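Local coordinates for capsid protein (Turnip yellow mosaic virus, PDB 2FZ2) that self-assembles into a T=3 icosahedral capsid of 180 copies that encloses the single-stranded RNA genome, at residues Q10-T15 and L134-P139; S73-I78 and T172-L177; G92-P97 and T108-G113. All blocks are in the same frame, centred on the assembly; numbering follows the deposited sequence.

Overall arrangement
The chain has the jelly-roll sandwich of icosahedral plant virus coats. Contact 2 joins strands 66-80 and 169-182 within one sheet. Contact 3 sets strand 89-97 of the facing sheet against the loop that leads into strand 114-118. Contact 1 lies between two loops, next to bound RNA. Its centre is about 12 Å from that of contact 3 and about 15 Å from that of contact 2. Contacts 2 and 3 are about 16 Å apart, and Trp95 spans the gap between the sheets. In chain order the segments run 10-15, 73-78, 92-97, 108-113, 134-139, 172-177. Contact 2 belongs to the sandwich core; contacts 1 and 3 lie near the RNA and touch a common neighbouring subunit.

Contact 1 of 3, residues Q10-T15 and L134-P139; sequences QDRTVT and LEMMQP. Unlike the reference sequence in segment 134-139: Gln138 (reference Asn). With nucleotides of chain A.
Arg12 crosses obliquely to Glu135 and forms a salt bridge with it. Arg12 NH2 donates to Glu135 OE1 over 2.6 Å, with an N-H...O angle of 155°. OE1 lies near the guanidinium plane, whereas the donor comes from above the carboxylate plane. A chi2 of 137° places Arg12 CD, which sits 3.6 Å from O2 of nucleotide C2 of chain A. The backbone O of Arg12 is bonded to the hydroxyl of Tyr111. Thr13 comes next. Thr13 CA is 3.7 Å from O2' of nucleotide C2, and the Thr13 backbone lies against the end of Met136, with Met136 SD 3.7 Å from Thr13 N. Thr15 closes the contact. Thr15 O receives a CA-H...O contact from Met136 CA at 3.1 Å. Its CG2 packs on Met136 CB, the two side chains crossing at about a right angle, while OG1 is bonded to the backbone O of Pro182 of a second subunit. Met136 is thus the apolar centre between the loops. The salt bridge would offset part of the positive charge that Arg12 brings to the RNA, and the same arginine ties the RNA-lining loop to residues 134-139.

Contact 2 of 3, residues S73-I78 and T172-L177; sequences SLWVTI and TVSGTL
Trp75 lays its indole ring over Ser174, its partner on the neighbouring antiparallel strand. From CB, the ring carbon CG lies between the backbone N and the carbonyl carbon (chi1 69°). The ring, turned by a chi2 of 87°, has one face over Ser174 O. Trp75 CD2 is 3.6 Å from Ser174 O, and Trp75 CE3 stands over the same Ser174 O at 3.7 Å. The carbonyl is offset toward the rim. On the six-membered ring, Trp75 CZ3 reaches Gly175 CA at 3.9 Å, and Trp75 CZ2 meets Ser174 CB at 3.8 Å. On the pyrrole side, Trp75 NE1 gives a weak hydrogen bond to Thr77 OG1, 3.2 Å away in the ring plane. The N-H...O angle is only 125°.

The backbones are joined by paired bonds at Ser73-Thr176, Trp75-Ser174 and Thr77-Thr172. Trp75 N donates to Ser174 O over 2.9 Å, nearly along the C=O axis. Ser174 N returns a bond to Trp75 O. Thr77 and Thr172 lie side by side, pointing the same way.

Leu74, Val76 and Val173 occupy the other face of the sheet. Leu74 CD1 touches Val173 CG2 at 3.9 Å, and all three side chains pack on Trp95 of the facing sheet. Trp75, by contrast, packs on Asp11 of a neighbouring subunit. Strand 128-131 continues the sheet beyond residues 73-78, and strand 30-42 does so beyond residues 172-177.

The two faces thus differ in chemistry. The aliphatic one closes the jelly-roll core. The one with serine, threonine and tryptophan turns partly to a subunit interface. There the indole shields a carbonyl already used in the sheet, and its own N-H has only a poor bond within the two segments.

Contact 3 of 3, residues G92-P97 and T108-G113; sequences GVCWVP and TKTYGG
Cys94 and Gly113 make the main meeting between strand 89-97 and the loop at 108-113. Cys94 has the most surface buried here, followed by Gly113 and Thr110. The Cys94 sulfur is anti to the backbone N (chi1 -156°), and it touches the loop where the loop leads into strand 114-118. Cys94 SG is 3.4 Å from Gly113 N and 3.6 Å from Gly113 CA. Cys94 CB lies 4.1 Å from Gly113 CA. Cys94 SG also comes within 4.1 Å of Gly112 C. No hydrogen bond joins the two segments, and this is van der Waals packing of a thiol on a peptide.

Gly113 has no side chain, and the strand meets its bare backbone. Gly113 CA is also 3.8 Å from Val93 O. One residue further on, Gln114 forms backbone hydrogen bonds with Val93. The contact therefore sits at the point where the antiparallel pairing of the two strands begins.

Thr110 offers its methyl to the sulfur. Thr110 CG2 is 4.3 Å from Cys94 SG. The side chain of Thr110 also packs on Ile184 of a second subunit. The neighbouring Tyr111 does not touch the strand. It packs on Phe35 of a third subunit and on an RNA phosphate.

Along the strand the side chains alternate. Cys94 points toward the loop, and the side chain of Gln10 also packs on Cys94. Trp95 leads away into the sandwich, where its NE1 is bonded to Val130 O.

The contact is small, and most of it is a thiol lying against the Gly112-Gly113 backbone. Directional bonds are made elsewhere. Within the loop, Gln106 O holds the Thr110 hydroxyl. From outside, Glu38 of the third subunit bonds to Thr108.

Contact 1 of 3, residues Q10-T15 and L134-P139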
loop_
_atom_site.group_PDB
_atom_site.type_symbol
_atom_site.label_atom_id
_atom_site.label_comp_id
_atom_site.label_asym_id
_atom_site.label_seq_id
_atom_site.Cartn_x
_atom_site.Cartn_y
_atom_site.Cartn_z
ATOM N N GLN D 10 113.627 -30.347 24.984
ATOM C CA GLN D 10 113.890 -31.729 24.575
ATOM C C GLN D 10 112.886 -32.315 23.607
ATOM O O GLN D 10 111.686 -32.149 23.819
ATOM C CB GLN D 10 113.911 -32.601 25.820
ATOM C CG GLN D 10 114.597 -33.934 25.675
ATOM C CD GLN D 10 115.002 -34.502 27.026
ATOM O OE1 GLN D 10 114.289 -35.327 27.613
ATOM N NE2 GLN D 10 116.157 -34.056 27.528
ATOM N N ASP D 11 113.367 -33.005 22.561
ATOM C CA ASP D 11 112.466 -33.642 21.587
ATOM C C ASP D 11 111.566 -34.520 22.465
ATOM O O ASP D 11 112.015 -35.031 23.492
ATOM C CB ASP D 11 113.230 -34.528 20.581
ATOM C CG ASP D 11 114.521 -33.891 20.071
ATOM O OD1 ASP D 11 114.455 -32.767 19.508
ATOM O OD2 ASP D 11 115.599 -34.530 20.223
ATOM N N ARG D 12 110.308 -34.700 22.085
ATOM C CA ARG D 12 109.411 -35.487 22.923
ATOM C C ARG D 12 108.544 -36.473 22.173
ATOM O O ARG D 12 108.622 -36.593 20.952
ATOM C CB ARG D 12 108.490 -34.563 23.723
ATOM C CG ARG D 12 108.566 -33.083 23.347
ATOM C CD ARG D 12 107.190 -32.401 23.273
ATOM N NE ARG D 12 106.363 -32.632 24.460
ATOM C CZ ARG D 12 106.478 -31.967 25.609
ATOM N NH1 ARG D 12 107.395 -31.011 25.744
ATOM N NH2 ARG D 12 105.667 -32.259 26.625
ATOM N N THR D 13 107.729 -37.192 22.939
ATOM C CA THR D 13 106.769 -38.162 22.418
ATOM C C THR D 13 105.722 -38.435 23.480
ATOM O O THR D 13 105.860 -38.021 24.630
ATOM C CB THR D 13 107.393 -39.497 22.024
ATOM O OG1 THR D 13 106.541 -40.139 21.063
ATOM C CG2 THR D 13 107.522 -40.392 23.223
ATOM N N VAL D 14 104.682 -39.157 23.104
ATOM C CA VAL D 14 103.610 -39.421 24.044
ATOM C C VAL D 14 103.795 -40.707 24.832
ATOM O O VAL D 14 103.793 -41.811 24.272
ATOM C CB VAL D 14 102.265 -39.426 23.301
ATOM C CG1 VAL D 14 102.425 -40.150 21.961
ATOM C CG2 VAL D 14 101.196 -40.054 24.155
ATOM N N THR D 15 103.969 -40.543 26.141
ATOM C CA THR D 15 104.144 -41.667 27.048
ATOM C C THR D 15 103.594 -41.274 28.435
ATOM O O THR D 15 103.967 -40.250 29.018
ATOM C CB THR D 15 105.632 -42.099 27.083
ATOM O OG1 THR D 15 105.753 -43.369 27.722
ATOM C CG2 THR D 15 106.459 -41.118 27.807
ATOM N N LEU D 134 107.207 -33.249 32.177
ATOM C CA LEU D 134 106.452 -34.066 33.118
ATOM C C LEU D 134 105.284 -34.708 32.387
ATOM O O LEU D 134 104.695 -35.692 32.845
ATOM C CB LEU D 134 105.924 -33.195 34.262
ATOM C CG LEU D 134 106.798 -32.123 34.933
ATOM C CD1 LEU D 134 108.127 -32.740 35.336
ATOM C CD2 LEU D 134 106.979 -30.922 33.983
ATOM N N GLU D 135 104.958 -34.110 31.247
ATOM C CA GLU D 135 103.878 -34.554 30.376
ATOM C C GLU D 135 104.115 -36.044 30.117
ATOM O O GLU D 135 103.185 -36.856 30.107
ATOM C CB GLU D 135 103.915 -33.726 29.066
ATOM C CG GLU D 135 103.618 -32.190 29.245
ATOM C CD GLU D 135 104.856 -31.310 29.618
ATOM O OE1 GLU D 135 105.979 -31.614 29.154
ATOM O OE2 GLU D 135 104.705 -30.306 30.372
ATOM N N MET D 136 105.386 -36.398 29.967
ATOM C CA MET D 136 105.769 -37.768 29.705
ATOM C C MET D 136 106.639 -38.367 30.804
ATOM O O MET D 136 107.591 -39.115 30.549
ATOM C CB MET D 136 106.470 -37.842 28.349
ATOM C CG MET D 136 107.920 -37.359 28.313
ATOM S SD MET D 136 108.461 -37.054 26.593
ATOM C CE MET D 136 107.188 -35.909 26.110
ATOM N N MET D 137 106.300 -38.029 32.036
ATOM C CA MET D 137 107.018 -38.541 33.188
ATOM C C MET D 137 106.011 -38.799 34.273
ATOM O O MET D 137 104.794 -38.672 34.071
ATOM C CB MET D 137 108.019 -37.533 33.718
ATOM C CG MET D 137 109.111 -37.201 32.775
ATOM S SD MET D 137 110.567 -38.048 33.264
ATOM C CE MET D 137 111.402 -38.189 31.655
ATOM N N GLN D 138 106.539 -39.143 35.436
ATOM C CA GLN D 138 105.730 -39.427 36.601
ATOM C C GLN D 138 105.881 -38.272 37.565
ATOM O O GLN D 138 106.808 -38.252 38.371
ATOM C CB GLN D 138 106.225 -40.698 37.259
ATOM C CG GLN D 138 105.152 -41.702 37.453
ATOM C CD GLN D 138 104.073 -41.191 38.360
ATOM O OE1 GLN D 138 103.313 -41.980 38.926
ATOM N NE2 GLN D 138 103.987 -39.865 38.511
ATOM N N PRO D 139 104.963 -37.299 37.502
ATOM C CA PRO D 139 104.962 -36.099 38.356
ATOM C C PRO D 139 104.981 -36.301 39.864
ATOM O O PRO D 139 105.557 -35.491 40.590
ATOM C CB PRO D 139 103.716 -35.328 37.917
ATOM C CG PRO D 139 102.891 -36.316 37.135
ATOM C CD PRO D 139 103.837 -37.314 36.551
ATOM P P C A 2 108.781 -34.983 16.159
ATOM O OP1 C A 2 109.289 -36.374 16.296
ATOM O OP2 C A 2 107.967 -34.619 14.967
ATOM O "O5'" C A 2 107.887 -34.691 17.444
ATOM C "C5'" C A 2 106.541 -35.161 17.496
ATOM C "C4'" C A 2 106.013 -35.075 18.902
ATOM O "O4'" C A 2 106.253 -33.724 19.389
ATOM C "C3'" C A 2 104.509 -35.304 19.051
ATOM O "O3'" C A 2 104.178 -36.714 19.168
ATOM C "C2'" C A 2 104.225 -34.507 20.325
ATOM O "O2'" C A 2 104.659 -35.217 21.471
ATOM C "C1'" C A 2 105.136 -33.280 20.136
ATOM N N1 C A 2 104.549 -32.083 19.458
ATOM C C2 C A 2 104.215 -30.955 20.245
ATOM O O2 C A 2 104.436 -30.981 21.474
ATOM N N3 C A 2 103.664 -29.868 19.645
ATOM C C4 C A 2 103.448 -29.865 18.327
ATOM N N4 C A 2 102.896 -28.772 17.793
ATOM C C5 C A 2 103.787 -30.983 17.502
ATOM C C6 C A 2 104.329 -32.059 18.102
ATOM O "O5'" C A 1 110.722 -30.811 13.681
ATOM C "C5'" C A 1 111.539 -31.446 14.674
ATOM C "C4'" C A 1 111.041 -31.681 16.109
ATOM O "O4'" C A 1 110.553 -30.448 16.715
ATOM C "C3'" C A 1 109.841 -32.588 16.412
ATOM O "O3'" C A 1 110.054 -33.985 16.293
ATOM C "C2'" C A 1 109.530 -32.267 17.882
ATOM O "O2'" C A 1 110.251 -32.966 18.892
ATOM C "C1'" C A 1 109.882 -30.789 17.942
ATOM N N1 C A 1 108.709 -29.918 18.245
ATOM C C2 C A 1 108.478 -29.638 19.600
ATOM O O2 C A 1 109.216 -30.174 20.448
ATOM N N3 C A 1 107.462 -28.812 19.954
ATOM C C4 C A 1 106.667 -28.289 19.016
ATOM N N4 C A 1 105.694 -27.455 19.419
ATOM C C5 C A 1 106.840 -28.593 17.626
ATOM C C6 C A 1 107.872 -29.400 17.285
#

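Contact 2 of 3, residues S73-I78 and T172-L177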
loop_
_atom_site.group_PDB
_atom_site.type_symbol
_atom_site.label_atom_id
_atom_site.label_comp_id
_atom_site.label_asym_id
_atom_site.label_seq_id
_atom_site.Cartn_x
_atom_site.Cartn_y
_atom_site.Cartn_z
ATOM N N SER D 73 106.073 -27.971 37.950
ATOM C CA SER D 73 106.952 -27.576 36.859
ATOM C C SER D 73 108.387 -27.889 37.255
ATOM O O SER D 73 108.759 -27.798 38.426
ATOM C CB SER D 73 106.792 -26.084 36.546
ATOM O OG SER D 73 106.879 -25.274 37.714
ATOM N N LEU D 74 109.202 -28.255 36.279
ATOM C CA LEU D 74 110.576 -28.604 36.589
ATOM C C LEU D 74 111.485 -28.428 35.391
ATOM O O LEU D 74 111.124 -28.796 34.277
ATOM C CB LEU D 74 110.633 -30.057 37.048
ATOM C CG LEU D 74 112.009 -30.703 36.989
ATOM C CD1 LEU D 74 112.848 -30.075 38.077
ATOM C CD2 LEU D 74 111.925 -32.210 37.173
ATOM N N TRP D 75 112.664 -27.873 35.625
ATOM C CA TRP D 75 113.619 -27.692 34.553
ATOM C C TRP D 75 115.000 -27.624 35.144
ATOM O O TRP D 75 115.166 -27.566 36.354
ATOM C CB TRP D 75 113.348 -26.404 33.784
ATOM C CG TRP D 75 113.638 -25.180 34.586
ATOM C CD1 TRP D 75 114.836 -24.534 34.704
ATOM C CD2 TRP D 75 112.719 -24.472 35.415
ATOM N NE1 TRP D 75 114.719 -23.462 35.561
ATOM C CE2 TRP D 75 113.427 -23.406 36.011
ATOM C CE3 TRP D 75 111.361 -24.635 35.716
ATOM C CZ2 TRP D 75 112.823 -22.512 36.885
ATOM C CZ3 TRP D 75 110.760 -23.746 36.586
ATOM C CH2 TRP D 75 111.490 -22.700 37.161
ATOM N N VAL D 76 115.992 -27.616 34.271
ATOM C CA VAL D 76 117.370 -27.545 34.699
ATOM C C VAL D 76 118.009 -26.380 33.974
ATOM O O VAL D 76 117.730 -26.125 32.799
ATOM C CB VAL D 76 118.116 -28.817 34.327
ATOM C CG1 VAL D 76 117.800 -29.174 32.886
ATOM C CG2 VAL D 76 119.611 -28.630 34.529
ATOM N N THR D 77 118.873 -25.671 34.680
ATOM C CA THR D 77 119.546 -24.531 34.103
ATOM C C THR D 77 121.051 -24.694 34.087
ATOM O O THR D 77 121.654 -25.195 35.040
ATOM C CB THR D 77 119.282 -23.261 34.896
ATOM O OG1 THR D 77 117.931 -23.230 35.388
ATOM C CG2 THR D 77 119.585 -22.077 34.031
ATOM N N ILE D 78 121.666 -24.271 32.996
ATOM C CA ILE D 78 123.110 -24.320 32.915
ATOM C C ILE D 78 123.519 -22.874 33.040
ATOM O O ILE D 78 123.113 -22.042 32.227
ATOM C CB ILE D 78 123.598 -24.814 31.576
ATOM C CG1 ILE D 78 122.915 -26.128 31.239
ATOM C CG2 ILE D 78 125.108 -24.936 31.605
ATOM C CD1 ILE D 78 123.720 -27.033 30.342
ATOM N N THR D 172 121.952 -26.089 37.956
ATOM C CA THR D 172 120.969 -26.156 38.998
ATOM C C THR D 172 119.711 -26.611 38.340
ATOM O O THR D 172 119.486 -26.414 37.145
ATOM C CB THR D 172 120.676 -24.790 39.630
ATOM O OG1 THR D 172 119.621 -24.134 38.905
ATOM C CG2 THR D 172 121.902 -23.940 39.600
ATOM N N VAL D 173 118.884 -27.232 39.142
ATOM C CA VAL D 173 117.631 -27.678 38.656
ATOM C C VAL D 173 116.667 -26.929 39.553
ATOM O O VAL D 173 116.945 -26.712 40.728
ATOM C CB VAL D 173 117.525 -29.166 38.830
ATOM C CG1 VAL D 173 116.936 -29.485 40.167
ATOM C CG2 VAL D 173 116.702 -29.740 37.706
ATOM N N SER D 174 115.551 -26.504 38.996
ATOM C CA SER D 174 114.587 -25.774 39.782
ATOM C C SER D 174 113.202 -26.129 39.294
ATOM O O SER D 174 113.026 -26.726 38.226
ATOM C CB SER D 174 114.838 -24.275 39.641
ATOM O OG SER D 174 116.039 -24.059 38.913
ATOM N N GLY D 175 112.218 -25.766 40.096
ATOM C CA GLY D 175 110.840 -26.048 39.761
ATOM C C GLY D 175 109.991 -25.760 40.981
ATOM O O GLY D 175 110.448 -25.142 41.951
ATOM N N THR D 176 108.748 -26.206 40.949
ATOM C CA THR D 176 107.856 -25.979 42.068
ATOM C C THR D 176 106.930 -27.187 42.193
ATOM O O THR D 176 106.571 -27.814 41.189
ATOM C CB THR D 176 107.052 -24.654 41.868
ATOM O OG1 THR D 176 105.649 -24.911 41.976
ATOM C CG2 THR D 176 107.351 -24.034 40.497
ATOM N N LEU D 177 106.562 -27.541 43.420
ATOM C CA LEU D 177 105.689 -28.694 43.615
ATOM C C LEU D 177 104.480 -28.386 44.495
ATOM O O LEU D 177 104.496 -27.439 45.283
ATOM C CB LEU D 177 106.497 -29.868 44.194
ATOM C CG LEU D 177 107.670 -29.467 45.075
ATOM C CD1 LEU D 177 107.079 -28.925 46.316
ATOM C CD2 LEU D 177 108.580 -30.612 45.404
#

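Contact 3 of 3, residues G92-P97 and T108-G113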
loop_
_atom_site.group_PDB
_atom_site.type_symbol
_atom_site.label_atom_id
_atom_site.label_comp_id
_atom_site.label_asym_id
_atom_site.label_seq_id
_atom_site.Cartn_x
_atom_site.Cartn_y
_atom_site.Cartn_z
ATOM N N GLY D 92 126.090 -32.414 28.384
ATOM C CA GLY D 92 125.034 -33.260 27.871
ATOM C C GLY D 92 123.899 -33.275 28.852
ATOM O O GLY D 92 124.120 -33.261 30.067
ATOM N N VAL D 93 122.683 -33.324 28.323
ATOM C CA VAL D 93 121.511 -33.305 29.170
ATOM C C VAL D 93 120.366 -34.149 28.683
ATOM O O VAL D 93 120.047 -34.174 27.492
ATOM C CB VAL D 93 120.978 -31.886 29.311
ATOM C CG1 VAL D 93 119.696 -31.878 30.116
ATOM C CG2 VAL D 93 122.013 -31.028 29.943
ATOM N N CYS D 94 119.724 -34.818 29.629
ATOM C CA CYS D 94 118.593 -35.633 29.285
ATOM C C CYS D 94 117.660 -35.963 30.426
ATOM O O CYS D 94 118.073 -36.425 31.493
ATOM C CB CYS D 94 119.055 -36.915 28.628
ATOM S SG CYS D 94 117.753 -37.573 27.599
ATOM N N TRP D 95 116.384 -35.704 30.182
ATOM C CA TRP D 95 115.357 -35.982 31.160
ATOM C C TRP D 95 114.891 -37.390 30.837
ATOM O O TRP D 95 114.658 -37.726 29.677
ATOM C CB TRP D 95 114.206 -34.990 31.015
ATOM C CG TRP D 95 114.480 -33.637 31.599
ATOM C CD1 TRP D 95 114.529 -32.448 30.932
ATOM C CD2 TRP D 95 114.708 -33.333 32.971
ATOM N NE1 TRP D 95 114.774 -31.419 31.808
ATOM C CE2 TRP D 95 114.888 -31.936 33.068
ATOM C CE3 TRP D 95 114.778 -34.106 34.131
ATOM C CZ2 TRP D 95 115.133 -31.298 34.277
ATOM C CZ3 TRP D 95 115.020 -33.474 35.331
ATOM C CH2 TRP D 95 115.195 -32.081 35.397
ATOM N N VAL D 96 114.738 -38.207 31.865
ATOM C CA VAL D 96 114.347 -39.584 31.656
ATOM C C VAL D 96 113.667 -40.168 32.907
ATOM O O VAL D 96 113.972 -39.776 34.030
ATOM C CB VAL D 96 115.614 -40.382 31.276
ATOM C CG1 VAL D 96 116.182 -41.075 32.483
ATOM C CG2 VAL D 96 115.307 -41.355 30.195
ATOM N N PRO D 97 112.715 -41.095 32.726
ATOM C CA PRO D 97 112.059 -41.664 33.908
ATOM C C PRO D 97 112.975 -42.550 34.730
ATOM O O PRO D 97 113.741 -43.334 34.188
ATOM C CB PRO D 97 110.874 -42.439 33.341
ATOM C CG PRO D 97 111.216 -42.691 31.911
ATOM C CD PRO D 97 112.172 -41.627 31.467
ATOM N N THR D 108 123.550 -39.409 23.988
ATOM C CA THR D 108 123.427 -39.278 22.564
ATOM C C THR D 108 122.768 -40.464 21.862
ATOM O O THR D 108 122.375 -40.339 20.710
ATOM C CB THR D 108 124.791 -39.028 21.990
ATOM O OG1 THR D 108 125.779 -39.628 22.845
ATOM C CG2 THR D 108 125.041 -37.555 21.955
ATOM N N LYS D 109 122.645 -41.606 22.535
ATOM C CA LYS D 109 122.010 -42.763 21.919
ATOM C C LYS D 109 120.546 -42.756 22.331
ATOM O O LYS D 109 119.696 -43.456 21.756
ATOM C CB LYS D 109 122.698 -44.052 22.363
ATOM C CG LYS D 109 124.211 -44.091 22.073
ATOM C CD LYS D 109 124.712 -45.484 21.648
ATOM C CE LYS D 109 126.015 -45.880 22.368
ATOM N NZ LYS D 109 126.093 -47.360 22.637
ATOM N N THR D 110 120.250 -41.927 23.324
ATOM C CA THR D 110 118.888 -41.796 23.820
ATOM C C THR D 110 118.103 -40.743 23.080
ATOM O O THR D 110 118.620 -39.657 22.792
ATOM C CB THR D 110 118.855 -41.384 25.252
ATOM O OG1 THR D 110 119.671 -42.274 26.009
ATOM C CG2 THR D 110 117.422 -41.411 25.762
ATOM N N TYR D 111 116.836 -41.049 22.833
ATOM C CA TYR D 111 115.972 -40.136 22.104
ATOM C C TYR D 111 116.024 -38.633 22.372
ATOM O O TYR D 111 116.464 -37.863 21.512
ATOM C CB TYR D 111 114.531 -40.573 22.216
ATOM C CG TYR D 111 113.617 -39.662 21.440
ATOM C CD1 TYR D 111 113.753 -39.508 20.059
ATOM C CD2 TYR D 111 112.605 -38.963 22.080
ATOM C CE1 TYR D 111 112.892 -38.683 19.343
ATOM C CE2 TYR D 111 111.734 -38.133 21.368
ATOM C CZ TYR D 111 111.878 -38.002 20.011
ATOM O OH TYR D 111 110.982 -37.212 19.338
ATOM N N GLY D 112 115.542 -38.185 23.517
ATOM C CA GLY D 112 115.590 -36.746 23.749
ATOM C C GLY D 112 116.974 -36.094 23.910
ATOM O O GLY D 112 117.142 -34.874 23.701
ATOM N N GLY D 113 117.947 -36.928 24.294
ATOM C CA GLY D 113 119.326 -36.521 24.534
ATOM C C GLY D 113 119.838 -35.303 23.805
ATOM O O GLY D 113 119.659 -35.186 22.592
#